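Local structure of 4-aminobutyrate transaminase (Acinetobacter baumannii, 6WOP) at residues E186-E189 / D190-E194; A311-D314 / A315-E319; F404-G407 / L408-K412. The protein probably catalyses transfer of the amino group of 4-aminobutyrate to 2-oxoglutarate, with pyridoxal 5'-phosphate as cofactor. All coordinates share one frame; numbering follows the deposited sequence. Where two conformers were deposited one is given.

Interaction 1. Residues E186-E189 / D190-E194; sequences ESVE and DIFSE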
# COMPACT_ATOMS: atom_id res chain seq x y z
N GLU A 186 -17.38 16.08 -11.91
CA GLU A 186 -16.98 16.71 -10.65
C GLU A 186 -16.40 15.70 -9.69
O GLU A 186 -15.45 16.03 -8.96
CB GLU A 186 -18.20 17.42 -10.03
CG GLU A 186 -17.91 18.17 -8.80
CD GLU A 186 -19.11 19.02 -8.33
OE1 GLU A 186 -19.97 19.35 -9.19
OE2 GLU A 186 -19.16 19.34 -7.11
N SER A 187 -16.92 14.45 -9.68
CA SER A 187 -16.37 13.45 -8.75
C SER A 187 -14.95 13.03 -9.12
O SER A 187 -14.13 12.78 -8.24
CB SER A 187 -17.29 12.23 -8.68
OG SER A 187 -17.08 11.41 -9.82
N VAL A 188 -14.62 13.01 -10.43
CA VAL A 188 -13.22 12.81 -10.84
C VAL A 188 -12.33 13.95 -10.33
O VAL A 188 -11.24 13.77 -9.75
CB VAL A 188 -13.16 12.66 -12.36
CG1 VAL A 188 -11.72 12.49 -12.81
CG2 VAL A 188 -14.03 11.40 -12.77
N GLU A 189 -12.79 15.17 -10.51
CA GLU A 189 -11.99 16.29 -10.06
C GLU A 189 -11.83 16.29 -8.53
O GLU A 189 -10.81 16.76 -8.01
CB GLU A 189 -12.62 17.60 -10.58
CG GLU A 189 -12.64 17.64 -12.13
CD GLU A 189 -13.43 18.78 -12.71
OE1 GLU A 189 -14.43 19.24 -12.06
OE2 GLU A 189 -13.04 19.23 -13.82
N ASP A 190 -12.85 15.84 -7.80
CA ASP A 190 -12.68 15.75 -6.34
C ASP A 190 -11.59 14.73 -5.99
O ASP A 190 -10.89 14.88 -4.99
CB ASP A 190 -14.01 15.33 -5.67
CG ASP A 190 -15.09 16.43 -5.73
OD1 ASP A 190 -14.78 17.63 -6.08
OD2 ASP A 190 -16.26 16.08 -5.41
N ILE A 191 -11.47 13.65 -6.77
CA ILE A 191 -10.37 12.71 -6.53
C ILE A 191 -9.03 13.42 -6.68
O ILE A 191 -8.12 13.26 -5.85
CB ILE A 191 -10.50 11.50 -7.50
CG1 ILE A 191 -11.69 10.61 -7.04
CG2 ILE A 191 -9.19 10.63 -7.50
CD1 ILE A 191 -12.03 9.50 -8.06
N PHE A 192 -8.87 14.22 -7.75
CA PHE A 192 -7.63 15.00 -7.89
C PHE A 192 -7.43 15.92 -6.70
O PHE A 192 -6.29 16.19 -6.28
CB PHE A 192 -7.66 15.86 -9.15
CG PHE A 192 -7.73 15.10 -10.43
CD1 PHE A 192 -7.15 13.88 -10.56
CD2 PHE A 192 -8.36 15.66 -11.53
CE1 PHE A 192 -7.17 13.18 -11.78
CE2 PHE A 192 -8.40 14.98 -12.75
CZ PHE A 192 -7.80 13.74 -12.87
N SER A 193 -8.54 16.53 -6.24
CA SER A 193 -8.41 17.53 -5.19
C SER A 193 -8.11 16.92 -3.84
O SER A 193 -7.59 17.61 -2.98
CB SER A 193 -9.70 18.36 -5.04
OG SER A 193 -9.97 19.10 -6.20
N GLU A 194 -8.53 15.68 -3.61
CA GLU A 194 -8.57 15.09 -2.27
C GLU A 194 -7.67 13.89 -2.10
O GLU A 194 -7.17 13.68 -0.97
CB GLU A 194 -10.01 14.66 -1.91
CG GLU A 194 -10.97 15.91 -1.93
CD GLU A 194 -12.45 15.53 -1.88
OE1 GLU A 194 -12.78 14.32 -1.80
OE2 GLU A 194 -13.27 16.45 -1.95
O HOH W 1 -16.46 19.57 -5.95
O HOH W 2 -9.68 19.06 -9.10

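Interaction 2. Residues A311-D314 / A315-E319; sequences AVID and AIEEE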
# COMPACT_ATOMS: atom_id res chain seq x y z
N ALA A 311 -11.85 -16.92 -36.32
CA ALA A 311 -13.11 -17.32 -36.91
C ALA A 311 -14.25 -16.50 -36.33
O ALA A 311 -15.27 -16.29 -37.01
CB ALA A 311 -13.38 -18.81 -36.70
N VAL A 312 -14.10 -16.01 -35.10
CA VAL A 312 -15.12 -15.10 -34.55
C VAL A 312 -15.20 -13.82 -35.38
O VAL A 312 -16.29 -13.34 -35.75
CB VAL A 312 -14.78 -14.75 -33.08
CG1 VAL A 312 -15.60 -13.50 -32.64
CG2 VAL A 312 -15.04 -15.95 -32.16
N ILE A 313 -14.05 -13.21 -35.67
CA ILE A 313 -14.07 -12.02 -36.48
C ILE A 313 -14.65 -12.33 -37.84
O ILE A 313 -15.43 -11.54 -38.40
CB ILE A 313 -12.65 -11.45 -36.59
CG1 ILE A 313 -12.19 -11.05 -35.19
CG2 ILE A 313 -12.56 -10.30 -37.67
CD1 ILE A 313 -10.76 -10.60 -35.18
N ASP A 314 -14.23 -13.45 -38.44
CA ASP A 314 -14.81 -13.84 -39.73
C ASP A 314 -16.32 -13.90 -39.65
O ASP A 314 -17.04 -13.42 -40.54
CB ASP A 314 -14.30 -15.25 -40.09
CG ASP A 314 -12.88 -15.27 -40.60
OD1 ASP A 314 -12.32 -14.18 -40.81
OD2 ASP A 314 -12.34 -16.40 -40.83
N ALA A 315 -16.82 -14.52 -38.59
CA ALA A 315 -18.27 -14.76 -38.52
C ALA A 315 -18.99 -13.45 -38.31
O ALA A 315 -20.03 -13.19 -38.94
CB ALA A 315 -18.61 -15.74 -37.38
N ILE A 316 -18.47 -12.59 -37.42
CA ILE A 316 -19.12 -11.30 -37.17
C ILE A 316 -19.29 -10.54 -38.47
O ILE A 316 -20.35 -9.95 -38.74
CB ILE A 316 -18.31 -10.49 -36.14
CG1 ILE A 316 -18.49 -11.11 -34.73
CG2 ILE A 316 -18.67 -8.99 -36.18
CD1 ILE A 316 -17.44 -10.52 -33.71
N GLU A 317 -18.26 -10.54 -39.32
CA GLU A 317 -18.34 -9.73 -40.54
C GLU A 317 -19.05 -10.45 -41.67
O GLU A 317 -19.80 -9.82 -42.43
CB GLU A 317 -16.93 -9.32 -40.94
CG GLU A 317 -16.29 -8.50 -39.76
CD GLU A 317 -14.92 -7.90 -40.08
OE1 GLU A 317 -14.28 -8.38 -41.05
OE2 GLU A 317 -14.48 -6.95 -39.37
N GLU A 318 -18.88 -11.77 -41.74
CA GLU A 318 -19.54 -12.54 -42.79
C GLU A 318 -21.03 -12.68 -42.52
O GLU A 318 -21.83 -12.70 -43.45
CB GLU A 318 -18.90 -13.93 -42.93
CG GLU A 318 -19.66 -14.89 -43.84
CD GLU A 318 -19.70 -14.46 -45.28
OE1 GLU A 318 -20.61 -14.92 -46.01
OE2 GLU A 318 -18.84 -13.66 -45.69
N GLU A 319 -21.42 -12.79 -41.26
CA GLU A 319 -22.81 -13.00 -40.88
C GLU A 319 -23.49 -11.71 -40.45
O GLU A 319 -24.63 -11.75 -40.01
CB GLU A 319 -22.87 -14.07 -39.77
CG GLU A 319 -22.21 -15.35 -40.33
CD GLU A 319 -22.11 -16.52 -39.34
OE1 GLU A 319 -22.78 -16.48 -38.29
OE2 GLU A 319 -21.41 -17.51 -39.66

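Interaction 3. Residues F404-G407 / L408-K412; sequences FRQG and LDILK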
# COMPACT_ATOMS: atom_id res chain seq x y z
N PHE A 404 -35.43 -16.77 -30.51
CA PHE A 404 -35.41 -15.51 -29.78
C PHE A 404 -36.84 -15.06 -29.43
O PHE A 404 -37.12 -14.66 -28.29
CB PHE A 404 -34.70 -14.46 -30.64
CG PHE A 404 -34.56 -13.06 -30.00
CD1 PHE A 404 -33.65 -12.83 -28.96
CD2 PHE A 404 -35.21 -11.97 -30.58
CE1 PHE A 404 -33.45 -11.57 -28.46
CE2 PHE A 404 -35.01 -10.69 -30.07
CZ PHE A 404 -34.13 -10.51 -29.03
N ARG A 405 -37.75 -15.19 -30.39
CA ARG A 405 -39.14 -14.80 -30.19
C ARG A 405 -39.76 -15.63 -29.07
O ARG A 405 -40.49 -15.11 -28.23
CB ARG A 405 -39.94 -14.97 -31.48
CG ARG A 405 -39.28 -14.35 -32.70
CD ARG A 405 -40.12 -13.22 -33.28
NE ARG A 405 -39.40 -12.48 -34.31
CZ ARG A 405 -39.26 -12.88 -35.56
NH1 ARG A 405 -39.80 -14.03 -35.95
NH2 ARG A 405 -38.59 -12.14 -36.43
N GLN A 406 -39.46 -16.93 -29.06
CA GLN A 406 -39.96 -17.82 -28.01
C GLN A 406 -39.45 -17.40 -26.65
O GLN A 406 -40.17 -17.49 -25.64
CB GLN A 406 -39.51 -19.25 -28.28
CG GLN A 406 -40.15 -20.32 -27.41
CD GLN A 406 -39.68 -21.67 -27.85
OE1 GLN A 406 -39.07 -21.79 -28.91
NE2 GLN A 406 -39.89 -22.69 -27.02
N GLY A 407 -38.17 -17.00 -26.62
CA GLY A 407 -37.57 -16.49 -25.39
C GLY A 407 -38.27 -15.26 -24.91
O GLY A 407 -38.49 -15.10 -23.72
N LEU A 408 -38.66 -14.36 -25.84
CA LEU A 408 -39.33 -13.12 -25.42
C LEU A 408 -40.75 -13.40 -24.95
O LEU A 408 -41.28 -12.71 -24.08
CB LEU A 408 -39.36 -12.12 -26.56
CG LEU A 408 -38.08 -11.58 -27.17
CD1 LEU A 408 -38.41 -10.72 -28.38
CD2 LEU A 408 -37.25 -10.86 -26.14
N ASP A 409 -41.39 -14.43 -25.53
CA ASP A 409 -42.71 -14.82 -25.04
C ASP A 409 -42.62 -15.41 -23.63
O ASP A 409 -43.50 -15.16 -22.79
CB ASP A 409 -43.35 -15.81 -26.02
CG ASP A 409 -43.72 -15.17 -27.38
OD1 ASP A 409 -43.75 -13.91 -27.49
OD2 ASP A 409 -43.98 -15.95 -28.35
N ILE A 410 -41.62 -16.24 -23.35
CA ILE A 410 -41.48 -16.75 -21.99
C ILE A 410 -41.21 -15.60 -21.02
O ILE A 410 -41.75 -15.57 -19.90
CB ILE A 410 -40.36 -17.81 -21.93
CG1 ILE A 410 -40.73 -19.04 -22.81
CG2 ILE A 410 -40.08 -18.24 -20.50
CD1 ILE A 410 -39.47 -19.79 -23.33
N LEU A 411 -40.34 -14.67 -21.42
CA LEU A 411 -40.03 -13.50 -20.59
C LEU A 411 -41.31 -12.76 -20.23
O LEU A 411 -41.56 -12.45 -19.06
CB LEU A 411 -39.06 -12.57 -21.33
CG LEU A 411 -38.68 -11.23 -20.67
CD1 LEU A 411 -37.63 -11.44 -19.57
CD2 LEU A 411 -38.09 -10.29 -21.69
N LYS A 412 -42.16 -12.51 -21.24
CA LYS A 412 -43.42 -11.81 -20.98
C LYS A 412 -44.32 -12.60 -20.03
O LYS A 412 -44.99 -12.02 -19.17
CB LYS A 412 -44.15 -11.54 -22.30
CG LYS A 412 -43.33 -10.77 -23.30
CD LYS A 412 -44.16 -9.68 -24.01
CE LYS A 412 -45.20 -10.24 -24.91
NZ LYS A 412 -46.47 -9.42 -24.88

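Interaction 1. Residues E186-E189 / D190-E194
Helix 181-194 packs on strands 131-135 and 167-170 of one mixed sheet of this aminotransferase, and its last turns hold the contact of E186-E189 with D190-E194. V188 and F192 lie side by side on the buried flank. Methyl CG1 of V188 meets the far end of the F192 ring, 4.1 Å from CZ. V188 CG1 stands anti to the backbone N (chi1 178°), which turns it along the helix to that ring. The carbonyl O of V188 lies 3.8 Å above one face of the same ring, offset toward its rim, and accepts the F192 N-H at 3.1 Å. I229 and H233 of helix 220-233 reach F192, H233 with its ring edge-to-face, while A170 and F135 of the two sheet strands pack on V188. S187 OG is hydrogen-bonded to A184 O and to R171 N of the same chain.

The outer flank is polar. The carboxylates of E186 and D190 are turned 84° against each other, with E186 OE2 and D190 OD2 4.7 Å apart. One water lies between them and donates to both, at 2.9 Å from E186 OE2 and 2.6 Å from D190 OD1. A second water donates to E189 O at 2.8 Å and is hydrogen-bonded to S193 OG. At the helix end E194 OE1 forms a salt bridge with R171 of the second subunit.

The shared water probably eases repulsion between the two acids. A weak, long ion pair from D190 OD1 to K386 of the second subunit may add to this.

Interaction 2. Residues A311-D314 / A315-E319
A311-D314 runs straight into A315-E318 as the last two turns of helix 303-318, and E319 is the first residue to leave helical geometry. Each carbonyl of the first segment takes an N-H four residues on. The bond from I316 N to V312 O is 2.8 Å and nearly linear, with 169° at the hydrogen. The bond from E318 N to D314 O is 2.7 Å, and E319 N still reaches A315 O at 2.7 Å, which carries the pattern one residue past the helix.

One turn apart, V312 and I316 point the same way and touch through methyls. V312 CG1 meets I316 CD1 at 3.7 Å. The I316 chain begins beside its own backbone N (chi1 -73°) and runs back over the preceding turn, where CG1 passes 3.3 Å from V312 O. I313 and E317 run alongside each other in the same direction. Here the methyl CG2 of I313 lies 4.1 Å from E317 CD, so a methyl lies against the carboxylate carbon. CG of E317 is 3.4 Å from I313 O. The carboxylate itself is held by a salt bridge to R97, and D314 OD1 forms another with R93, so two acids on this flank have basic partners.

Those arginines belong to helix 85-97, whose L90 also packs on I313. Helix 61-71 covers the neighbouring flank, with V63 and A66 against A311 and V63 against V312. Loop residues A247 and L252 close over I316. H60, just before helix 61-71, touches A315, and its NE2 is hydrogen-bonded to E319 OE2 at the end of the helix.

Interaction 3. Residues F404-G407 / L408-K412
F404 and L408 meet one turn apart on the C-terminal helix 401-416 of this class-III aminotransferase. Both methyls of L408 lie over the same face of the F404 ring, CD1 nearest CE2 at 3.8 Å and CD2 4.3 Å above the plane, offset toward the rim. With chi1 at -178° the F404 ring swings opposite its own nitrogen and reaches forward to L408. The backbone bond L408 N to F404 O is 2.9 Å. On another flank Q406 and I410 run side by side, and the aliphatic CG of Q406 lies 4.2 Å from I410 CD1.

The next shell fixes these groups. Y395 meets the F404 ring edge-to-face. L328 and L332 of helix 321-342 pack on F404, and L332 and T335 on L408. I45 of strand 43-46 touches both Q406 and I410. In strand 379-384, L379 meets I410 and L381 meets L411. The helix thus packs on both helix 321-342 and the strands of a mixed sheet. On the polar side R405 NE forms a salt bridge with E331. The D409 carboxylate stays close to its own helix, with CG 3.3 Å from R405 O.

Overall arrangement
The three contacts follow one another along the chain and neither nest nor cross. Each joins adjacent turns of a single helix, so none closes a loop. Interaction 1 comes first and sets helix 181-194 against the mixed sheet that includes strands 131-135 and 167-170, beside the second subunit. Interaction 2, on the opposite side of the chain's centre, ties the end of helix 303-318 to helices 61-71 and 85-97. Interaction 3 joins helix 401-416 to helix 321-342 and to the other mixed sheet. Interactions 2 and 3 are nearest neighbours, about 26 Å between centres; the centre of interaction 1 is about 42 and 45 Å from those of interactions 2 and 3.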